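Nicotinamide riboside transporter PnuC (Neisseria mucosa ATCC 25996, PDB 4QTN) probably carries nicotinamide riboside, a vitamin B3 form and NAD precursor, across the inner membrane as a homotrimer. Local coordinates at residues C[113-125]-C[226-238]. Residues are numbered along the deposited sequence; the frame is centred on the assembly and turned at random.
With BOG (octyl beta-D-glucopyranoside), chain J.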
loop_
_atom_site.group_PDB
_atom_site.type_symbol
_atom_site.label_atom_id
_atom_site.label_comp_id
_atom_site.label_asym_id
_atom_site.label_seq_id
_atom_site.Cartn_x
_atom_site.Cartn_y
_atom_site.Cartn_z
ATOM N N GLY C 113 -8.911 18.529 24.132
ATOM C CA GLY C 113 -8.390 17.186 23.854
ATOM C C GLY C 113 -7.742 16.611 25.086
ATOM O O GLY C 113 -7.182 17.346 25.893
ATOM N N GLU C 114 -7.796 15.285 25.221
ATOM C CA GLU C 114 -7.820 14.639 26.552
ATOM C C GLU C 114 -6.671 14.945 27.511
ATOM O O GLU C 114 -6.874 14.951 28.712
ATOM C CB GLU C 114 -8.052 13.130 26.439
ATOM C CG GLU C 114 -9.446 12.694 26.887
ATOM C CD GLU C 114 -9.789 11.285 26.451
ATOM O OE1 GLU C 114 -10.198 11.108 25.282
ATOM O OE2 GLU C 114 -9.663 10.359 27.281
ATOM N N THR C 115 -5.475 15.188 26.974
ATOM C CA THR C 115 -4.323 15.645 27.777
ATOM C C THR C 115 -4.456 17.129 28.115
ATOM O O THR C 115 -3.945 17.605 29.140
ATOM C CB THR C 115 -2.986 15.440 27.020
ATOM O OG1 THR C 115 -3.126 15.876 25.653
ATOM C CG2 THR C 115 -2.557 13.961 27.051
ATOM N N ALA C 116 -5.138 17.856 27.238
ATOM C CA ALA C 116 -5.193 19.310 27.306
ATOM C C ALA C 116 -3.799 19.943 27.231
ATOM O O ALA C 116 -3.534 20.898 27.909
ATOM C CB ALA C 116 -5.938 19.768 28.567
ATOM N N GLU C 117 -2.917 19.383 26.404
ATOM C CA GLU C 117 -1.580 19.966 26.185
ATOM C C GLU C 117 -1.536 20.736 24.866
ATOM O O GLU C 117 -0.496 21.308 24.497
ATOM C CB GLU C 117 -0.506 18.881 26.148
ATOM C CG GLU C 117 -0.281 18.124 27.436
ATOM C CD GLU C 117 0.808 17.064 27.294
ATOM O OE1 GLU C 117 1.117 16.668 26.140
ATOM O OE2 GLU C 117 1.353 16.622 28.331
ATOM N N THR C 118 -2.652 20.698 24.137
ATOM C CA THR C 118 -2.788 21.389 22.859
ATOM C C THR C 118 -4.284 21.603 22.533
ATOM O O THR C 118 -5.155 21.291 23.345
ATOM C CB THR C 118 -2.068 20.622 21.718
ATOM O OG1 THR C 118 -1.855 21.499 20.603
ATOM C CG2 THR C 118 -2.881 19.364 21.270
ATOM N N GLU C 119 -4.569 22.160 21.368
ATOM C CA GLU C 119 -5.932 22.365 20.955
ATOM C C GLU C 119 -6.173 21.644 19.641
ATOM O O GLU C 119 -5.372 21.765 18.726
ATOM C CB GLU C 119 -6.224 23.860 20.834
ATOM C CG GLU C 119 -6.077 24.632 22.160
ATOM C CD GLU C 119 -4.967 25.704 22.135
ATOM O OE1 GLU C 119 -5.005 26.588 21.241
ATOM O OE2 GLU C 119 -4.080 25.687 23.038
ATOM N N GLU C 120 -7.221 20.808 19.597
ATOM C CA GLU C 120 -7.640 20.106 18.353
ATOM C C GLU C 120 -8.940 20.676 17.805
ATOM O O GLU C 120 -9.880 20.922 18.562
ATOM C CB GLU C 120 -7.794 18.575 18.565
ATOM C CG GLU C 120 -7.845 18.115 20.023
ATOM C CD GLU C 120 -8.772 16.914 20.268
ATOM O OE1 GLU C 120 -9.994 17.065 20.089
ATOM O OE2 GLU C 120 -8.283 15.837 20.704
ATOM N N VAL C 121 -8.981 20.874 16.482
ATOM C CA VAL C 121 -10.199 21.293 15.748
ATOM C C VAL C 121 -11.356 20.315 15.971
ATOM O O VAL C 121 -11.132 19.127 16.249
ATOM C CB VAL C 121 -9.916 21.422 14.223
ATOM C CG1 VAL C 121 -10.018 20.070 13.530
ATOM C CG2 VAL C 121 -10.842 22.437 13.576
ATOM N N LYS C 122 -12.587 20.821 15.877
ATOM C CA LYS C 122 -13.768 19.997 16.091
ATOM C C LYS C 122 -14.185 19.354 14.782
ATOM O O LYS C 122 -14.548 20.028 13.854
ATOM C CB LYS C 122 -14.907 20.826 16.700
ATOM C CG LYS C 122 -14.741 21.101 18.202
ATOM C CD LYS C 122 -15.947 21.831 18.807
ATOM C CE LYS C 122 -15.909 23.336 18.533
ATOM N NZ LYS C 122 -17.219 24.013 18.791
ATOM N N ALA C 123 -14.066 18.039 14.708
ATOM C CA ALA C 123 -14.242 17.327 13.448
ATOM C C ALA C 123 -15.690 16.905 13.265
ATOM O O ALA C 123 -16.334 16.500 14.220
ATOM C CB ALA C 123 -13.321 16.117 13.398
ATOM N N LYS C 124 -16.197 17.025 12.036
ATOM C CA LYS C 124 -17.591 16.673 11.719
ATOM C C LYS C 124 -17.639 15.523 10.719
ATOM O O LYS C 124 -16.672 15.281 10.000
ATOM C CB LYS C 124 -18.363 17.890 11.163
ATOM C CG LYS C 124 -18.415 19.081 12.101
ATOM C CD LYS C 124 -19.381 20.159 11.623
ATOM C CE LYS C 124 -18.875 20.869 10.367
ATOM N NZ LYS C 124 -19.635 22.123 10.096
ATOM N N ALA C 125 -18.780 14.829 10.669
ATOM C CA ALA C 125 -18.965 13.688 9.771
ATOM C C ALA C 125 -20.170 13.887 8.866
ATOM O O ALA C 125 -21.295 13.960 9.346
ATOM C CB ALA C 125 -19.123 12.405 10.572
ATOM N N ILE C 226 -7.996 7.499 10.281
ATOM C CA ILE C 226 -8.116 6.899 11.637
ATOM C C ILE C 226 -8.286 7.938 12.774
ATOM O O ILE C 226 -9.255 7.865 13.538
ATOM C CB ILE C 226 -6.957 5.961 11.967
ATOM C CG1 ILE C 226 -7.147 4.632 11.279
ATOM C CG2 ILE C 226 -6.905 5.703 13.445
ATOM C CD1 ILE C 226 -5.871 4.088 10.685
ATOM N N ASN C 227 -7.366 8.907 12.856
ATOM C CA ASN C 227 -7.354 9.887 13.949
ATOM C C ASN C 227 -8.505 10.833 13.921
ATOM O O ASN C 227 -9.078 11.150 14.970
ATOM C CB ASN C 227 -6.082 10.705 13.933
ATOM C CG ASN C 227 -5.851 11.437 15.246
ATOM O OD1 ASN C 227 -5.621 10.805 16.296
ATOM N ND2 ASN C 227 -5.903 12.773 15.203
ATOM N N TRP C 228 -8.799 11.361 12.733
ATOM C CA TRP C 228 -10.004 12.169 12.530
ATOM C C TRP C 228 -11.305 11.441 12.887
ATOM O O TRP C 228 -12.246 12.067 13.363
ATOM C CB TRP C 228 -10.056 12.748 11.119
ATOM C CG TRP C 228 -9.426 14.042 11.063
ATOM C CD1 TRP C 228 -8.139 14.326 11.370
ATOM C CD2 TRP C 228 -10.047 15.285 10.734
ATOM N NE1 TRP C 228 -7.901 15.676 11.246
ATOM C CE2 TRP C 228 -9.058 16.289 10.853
ATOM C CE3 TRP C 228 -11.333 15.650 10.328
ATOM C CZ2 TRP C 228 -9.320 17.636 10.585
ATOM C CZ3 TRP C 228 -11.596 17.000 10.071
ATOM C CH2 TRP C 228 -10.594 17.969 10.202
ATOM N N THR C 229 -11.356 10.125 12.707
ATOM C CA THR C 229 -12.467 9.382 13.278
ATOM C C THR C 229 -12.528 9.525 14.802
ATOM O O THR C 229 -13.566 9.912 15.351
ATOM C CB THR C 229 -12.481 7.915 12.861
ATOM O OG1 THR C 229 -12.754 7.845 11.471
ATOM C CG2 THR C 229 -13.579 7.180 13.583
ATOM N N LYS C 230 -11.417 9.234 15.480
ATOM C CA LYS C 230 -11.346 9.404 16.939
ATOM C C LYS C 230 -11.806 10.820 17.335
ATOM O O LYS C 230 -12.452 11.014 18.370
ATOM C CB LYS C 230 -9.926 9.100 17.471
ATOM C CG LYS C 230 -9.573 7.602 17.481
ATOM C CD LYS C 230 -8.081 7.335 17.171
ATOM C CE LYS C 230 -7.216 7.209 18.430
ATOM N NZ LYS C 230 -6.859 5.796 18.769
ATOM N N LEU C 231 -11.529 11.776 16.460
ATOM C CA LEU C 231 -11.784 13.179 16.702
ATOM C C LEU C 231 -13.275 13.469 16.561
ATOM O O LEU C 231 -13.871 14.158 17.388
ATOM C CB LEU C 231 -11.017 13.978 15.661
ATOM C CG LEU C 231 -10.135 15.200 15.891
ATOM C CD1 LEU C 231 -9.412 15.203 17.225
ATOM C CD2 LEU C 231 -9.145 15.226 14.740
ATOM N N VAL C 232 -13.873 12.953 15.494
ATOM C CA VAL C 232 -15.306 13.127 15.257
ATOM C C VAL C 232 -16.137 12.596 16.426
ATOM O O VAL C 232 -17.162 13.159 16.747
ATOM C CB VAL C 232 -15.760 12.463 13.922
ATOM C CG1 VAL C 232 -17.211 12.017 13.995
ATOM C CG2 VAL C 232 -15.556 13.417 12.754
ATOM N N LYS C 233 -15.686 11.513 17.057
ATOM C CA LYS C 233 -16.360 11.013 18.242
ATOM C C LYS C 233 -16.186 11.932 19.429
ATOM O O LYS C 233 -17.128 12.170 20.148
ATOM C CB LYS C 233 -15.899 9.606 18.599
ATOM C CG LYS C 233 -16.827 8.505 18.108
ATOM C CD LYS C 233 -16.212 7.117 18.303
ATOM C CE LYS C 233 -16.415 6.224 17.075
ATOM N NZ LYS C 233 -15.116 5.727 16.516
ATOM N N ARG C 234 -14.987 12.462 19.634
ATOM C CA ARG C 234 -14.749 13.319 20.801
ATOM C C ARG C 234 -15.762 14.465 20.849
ATOM O O ARG C 234 -15.935 15.101 21.889
ATOM C CB ARG C 234 -13.293 13.858 20.846
ATOM C CG ARG C 234 -12.206 12.803 21.129
ATOM C CD ARG C 234 -10.986 13.408 21.835
ATOM N NE ARG C 234 -11.277 13.645 23.256
ATOM C CZ ARG C 234 -11.517 14.844 23.787
ATOM N NH1 ARG C 234 -11.442 15.934 23.025
ATOM N NH2 ARG C 234 -11.818 14.955 25.086
ATOM N N HIS C 235 -16.474 14.684 19.742
ATOM C CA HIS C 235 -17.380 15.832 19.634
ATOM C C HIS C 235 -18.718 15.518 18.952
ATOM O O HIS C 235 -18.985 15.974 17.834
ATOM C CB HIS C 235 -16.648 16.965 18.962
ATOM C CG HIS C 235 -15.249 17.119 19.455
ATOM N ND1 HIS C 235 -14.283 17.822 18.773
ATOM C CD2 HIS C 235 -14.645 16.630 20.564
ATOM C CE1 HIS C 235 -13.149 17.775 19.452
ATOM N NE2 HIS C 235 -13.343 17.053 20.540
ATOM N N SER C 236 -19.559 14.747 19.652
ATOM C CA SER C 236 -20.709 14.084 19.038
ATOM C C SER C 236 -21.647 13.453 20.064
ATOM O O SER C 236 -21.490 13.626 21.285
ATOM C CB SER C 236 -20.243 12.996 18.060
ATOM O OG SER C 236 -19.305 13.497 17.132
ATOM N N GLY C 237 -22.566 12.640 19.545
ATOM C CA GLY C 237 -23.739 12.173 20.272
ATOM C C GLY C 237 -23.555 11.581 21.654
ATOM O O GLY C 237 -24.328 11.883 22.564
ATOM N N GLN C 238 -22.570 10.704 21.811
ATOM C CA GLN C 238 -22.327 10.081 23.110
ATOM C C GLN C 238 -23.449 9.098 23.454
ATOM O O GLN C 238 -24.101 9.214 24.499
ATOM C CB GLN C 238 -22.207 11.162 24.209
ATOM C CG GLN C 238 -20.814 11.328 24.807
ATOM C CD GLN C 238 -19.775 11.811 23.799
ATOM O OE1 GLN C 238 -19.905 12.893 23.202
ATOM N NE2 GLN C 238 -18.724 11.019 23.622
HETATM C C1 BOG J . 6.324 14.594 23.663
HETATM O O1 BOG J . 6.742 14.200 22.404
HETATM C C2 BOG J . 4.802 14.575 23.722
HETATM O O2 BOG J . 4.215 15.529 22.759
HETATM C C3 BOG J . 4.324 14.935 25.083
HETATM O O3 BOG J . 2.860 14.920 25.070
HETATM C C4 BOG J . 4.838 14.010 26.139
HETATM O O4 BOG J . 4.527 14.543 27.439
HETATM C C5 BOG J . 6.354 13.713 26.053
HETATM O O5 BOG J . 6.935 13.665 24.671
HETATM C C6 BOG J . 6.581 12.388 26.689
HETATM O O6 BOG J . 7.910 12.299 27.194
HETATM C "C1'" BOG J . 7.181 15.279 21.538
HETATM C "C2'" BOG J . 7.077 14.781 20.060
HETATM C "C3'" BOG J . 7.618 15.826 19.116
HETATM C "C4'" BOG J . 7.658 15.212 17.682
HETATM C "C5'" BOG J . 8.148 16.270 16.647
HETATM C "C6'" BOG J . 7.143 17.449 16.583
HETATM C "C7'" BOG J . 7.894 18.803 16.633
HETATM C "C8'" BOG J . 8.099 19.383 15.189
#
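Arg234 meets Glu114 and Glu120 through a guanidinium set by two torsions: CG leaves anti to the carbonyl carbon (chi1 -69°), and a bend at chi3 (76°) carries the guanidinium to the Gly113-Glu114 turn. Its NE lies 3.4 Å from Glu114 OE1 and its NH1 3.5 Å from Glu120 OE1. Both are weak hydrogen bonds within salt bridges, forming a three-residue charge network. The carboxylates approach differently: that of Glu114 is tilted moderately against the guanidinium plane, whereas that of Glu120 stands nearly perpendicular to it (83°), with OE1 at the guanidinium edge. Over one guanidinium face lies the Gly113-Glu114 backbone, Gly113 CA being 3.4 Å from Arg234 NH1. The Glu120 carboxylate also packs on Leu231, where CD1 is 3.5 Å from OE1.

Further along, the contact becomes apolar. Ala123 CB points at the helix and fits among three side chains, 3.6 Å from Val232 CG2, 3.7 Å from Trp228 CE3 and 3.9 Å from Leu231 CB. Val121 CG1 reaches the other end of the indole's benzo ring at CZ2, while Leu231 CD2 lies over one indole face. Trp228 NE1 donates a hydrogen bond to Val57 O, and the Trp228 ring meets Trp182 edge-to-face. Val57 and Trp182 both line the nicotinamide riboside pocket, so Trp228, about 8 Å from the bound ligand, stands in its second shell. Just past the Gly113-Ala116 turn, Glu117 OE1 accepts a hydrogen bond from O3 of a bound octyl glucoside. Overall, the linker, probably cytoplasmic, between helices 85-107 and 128-147 crosses the C-terminal end of helix 208-234.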